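Local coordinates for VOC domain-containing protein (Streptococcus mutans, PDB 3L7T) that binds zinc and, as a member of the glyoxalase (VOC) superfamily, may have lactoylglutathione lyase activity, at residues Val13-Asp17 and Gly58-Thr62. Numbering follows the deposited sequence.
Sequences VSDYD and GNKLT
Tyr16 N donates to Asn59 O (3.0 Å, N-H...O 159°), approaching from above the carbonyl plane; this bond ties the first turn of helix 16-26 to the chain leaving strand 52-58. Two waters make further bridges between the segments. One accepts from Asn59 N (3.0 Å) and donates to Val13 O, with a weak second bond to Ser14 O; the other accepts from Leu61 N and donates to Asp15 OD1 (2.7 Å). Asp15 is the N-cap of the helix: with CG anti to its own N (chi1 -178°), its OD1 accepts from Lys18 N as well as from the water. On the 58-62 side, Lys60 N bonds to Asn59 OD1, while Asn59 ND2 is held by Asp63. Leu61 crosses the Asp15 side chain at about a right angle, CD1 and CD2 each 3.3 Å from Asp15 OD2. The extended Lys60 chain passes the Tyr16 ring obliquely, its CE 3.7 Å from Tyr16 CD2, and meets Asp17 crosswise; Lys60 NZ stays 4.2 Å from Asp17 OD1, beyond a salt bridge. Val13 CG2 packs on Gly58 CA (4.0 Å), where the glycine lets the chains lie close. The Tyr16 ring stacks with Tyr43, and its OH hydrogen-bonds Glu34. The contact joins the strand-to-helix turn of a βαβββ module, the repeating unit of the VOC fold, to the exit of its fourth strand, with Gly58 about 13 Å from the bound zinc.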
ATOM      1  N   VAL A  13      -3.191  11.812   1.651  1.00 19.37           N
ATOM      2  CA  VAL A  13      -2.205  12.853   1.933  1.00 19.49           C
ATOM      3  C   VAL A  13      -2.943  14.001   2.643  1.00 20.71           C
ATOM      4  O   VAL A  13      -4.171  14.057   2.596  1.00 19.80           O
ATOM      5  CB  VAL A  13      -1.505  13.383   0.653  1.00 19.47           C
ATOM      6  CG1 VAL A  13      -0.753  12.234  -0.091  1.00 21.31           C
ATOM      7  CG2 VAL A  13      -2.503  14.086  -0.281  1.00 19.18           C
ATOM      8  N   SER A  14      -2.211  14.763   3.444  1.00 20.89           N
ATOM      9  CA  SER A  14      -2.829  15.835   4.226  1.00 24.47           C
ATOM     10  C   SER A  14      -2.996  17.101   3.372  1.00 24.86           C
ATOM     11  O   SER A  14      -3.973  17.834   3.531  1.00 26.50           O
ATOM     12  CB  SER A  14      -2.027  16.119   5.522  1.00 22.30           C
ATOM     13  OG  SER A  14      -0.753  16.705   5.222  1.00 23.61           O
ATOM     14  N   ASP A  15      -1.979  17.420   2.578  1.00 24.96           N
ATOM     15  CA  ASP A  15      -1.975  18.665   1.822  1.00 27.11           C
ATOM     16  C   ASP A  15      -1.873  18.318   0.347  1.00 24.54           C
ATOM     17  O   ASP A  15      -0.799  17.978  -0.132  1.00 25.90           O
ATOM     18  CB  ASP A  15      -0.773  19.536   2.245  1.00 25.48           C
ATOM     19  CG  ASP A  15      -0.731  20.876   1.525  1.00 35.40           C
ATOM     20  OD1 ASP A  15      -0.898  20.919   0.279  1.00 32.58           O
ATOM     21  OD2 ASP A  15      -0.437  21.891   2.196  1.00 37.40           O
ATOM     22  N   TYR A  16      -2.998  18.371  -0.360  1.00 24.27           N
ATOM     23  CA  TYR A  16      -3.032  17.905  -1.735  1.00 22.88           C
ATOM     24  C   TYR A  16      -1.988  18.584  -2.636  1.00 27.54           C
ATOM     25  O   TYR A  16      -1.305  17.916  -3.390  1.00 22.34           O
ATOM     26  CB  TYR A  16      -4.454  18.000  -2.308  1.00 25.93           C
ATOM     27  CG  TYR A  16      -4.565  17.478  -3.712  1.00 24.61           C
ATOM     28  CD1 TYR A  16      -4.536  16.107  -3.968  1.00 22.73           C
ATOM     29  CD2 TYR A  16      -4.466  18.342  -4.791  1.00 25.64           C
ATOM     30  CE1 TYR A  16      -4.574  15.640  -5.245  1.00 24.89           C
ATOM     31  CE2 TYR A  16      -4.528  17.882  -6.069  1.00 26.62           C
ATOM     32  CZ  TYR A  16      -4.580  16.530  -6.304  1.00 26.91           C
ATOM     33  OH  TYR A  16      -4.610  16.109  -7.627  1.00 26.31           O
ATOM     34  N   ASP A  17      -1.870  19.915  -2.563  1.00 27.93           N
ATOM     35  CA  ASP A  17      -0.915  20.621  -3.401  1.00 28.30           C
ATOM     36  C   ASP A  17       0.527  20.221  -3.120  1.00 28.14           C
ATOM     37  O   ASP A  17       1.350  20.140  -4.040  1.00 25.39           O
ATOM     38  CB  ASP A  17      -1.063  22.143  -3.257  1.00 31.26           C
ATOM     39  CG  ASP A  17      -2.358  22.664  -3.836  1.00 33.35           C
ATOM     40  OD1 ASP A  17      -2.889  22.074  -4.797  1.00 38.16           O
ATOM     41  OD2 ASP A  17      -2.877  23.651  -3.279  1.00 36.79           O
ATOM     42  N   GLY A  58      -6.693  13.376  -1.457  1.00 21.36           N
ATOM     43  CA  GLY A  58      -6.442  14.379  -0.425  1.00 19.39           C
ATOM     44  C   GLY A  58      -7.289  15.571  -0.759  1.00 21.64           C
ATOM     45  O   GLY A  58      -8.064  15.550  -1.712  1.00 20.56           O
ATOM     46  N   ASN A  59      -7.116  16.603   0.032  1.00 21.38           N
ATOM     47  CA  ASN A  59      -7.867  17.823  -0.184  1.00 24.09           C
ATOM     48  C   ASN A  59      -6.921  19.007  -0.035  1.00 23.62           C
ATOM     49  O   ASN A  59      -5.855  18.893   0.561  1.00 21.86           O
ATOM     50  CB  ASN A  59      -9.030  17.910   0.800  1.00 23.98           C
ATOM     51  CG  ASN A  59     -10.052  18.969   0.404  1.00 25.67           C
ATOM     52  OD1 ASN A  59      -9.976  19.513  -0.683  1.00 28.16           O
ATOM     53  ND2 ASN A  59     -11.021  19.247   1.283  1.00 30.12           N
ATOM     54  N   LYS A  60      -7.269  20.127  -0.671  1.00 26.51           N
ATOM     55  CA  LYS A  60      -6.384  21.285  -0.718  1.00 25.38           C
ATOM     56  C   LYS A  60      -6.706  22.119   0.515  1.00 27.29           C
ATOM     57  O   LYS A  60      -7.851  22.121   0.935  1.00 25.98           O
ATOM     58  CB  LYS A  60      -6.710  22.105  -1.971  1.00 27.52           C
ATOM     59  CG  LYS A  60      -6.163  21.524  -3.230  1.00 26.26           C
ATOM     60  CD  LYS A  60      -6.641  22.258  -4.454  1.00 29.14           C
ATOM     61  CE  LYS A  60      -6.101  21.567  -5.687  1.00 30.90           C
ATOM     62  NZ  LYS A  60      -6.443  22.276  -6.957  1.00 34.11           N
ATOM     63  N   LEU A  61      -5.706  22.790   1.091  1.00 28.03           N
ATOM     64  CA  LEU A  61      -5.890  23.512   2.369  1.00 35.08           C
ATOM     65  C   LEU A  61      -6.826  24.703   2.180  1.00 36.46           C
ATOM     66  O   LEU A  61      -7.466  25.157   3.124  1.00 41.59           O
ATOM     67  CB  LEU A  61      -4.546  24.017   2.905  1.00 33.55           C
ATOM     68  CG  LEU A  61      -3.716  23.172   3.880  1.00 36.54           C
ATOM     69  CD1 LEU A  61      -3.545  21.735   3.418  1.00 37.28           C
ATOM     70  CD2 LEU A  61      -2.341  23.842   4.047  1.00 37.03           C
ATOM     71  N   THR A  62      -6.909  25.177   0.945  1.00 38.90           N
ATOM     72  CA  THR A  62      -7.769  26.289   0.580  1.00 41.52           C
ATOM     73  C   THR A  62      -9.223  25.867   0.366  1.00 43.24           C
ATOM     74  O   THR A  62     -10.098  26.722   0.295  1.00 45.14           O
ATOM     75  CB  THR A  62      -7.268  26.976  -0.710  1.00 41.77           C
ATOM     76  OG1 THR A  62      -7.158  26.008  -1.762  1.00 43.43           O
ATOM     77  CG2 THR A  62      -5.907  27.616  -0.497  1.00 39.86           C
TER
HETATM   78  O   HOH W   1      -6.076  16.157   2.779  1.00 23.61           O
HETATM   79  O   HOH W   2      -3.327  21.878  -0.577  1.00 31.38           O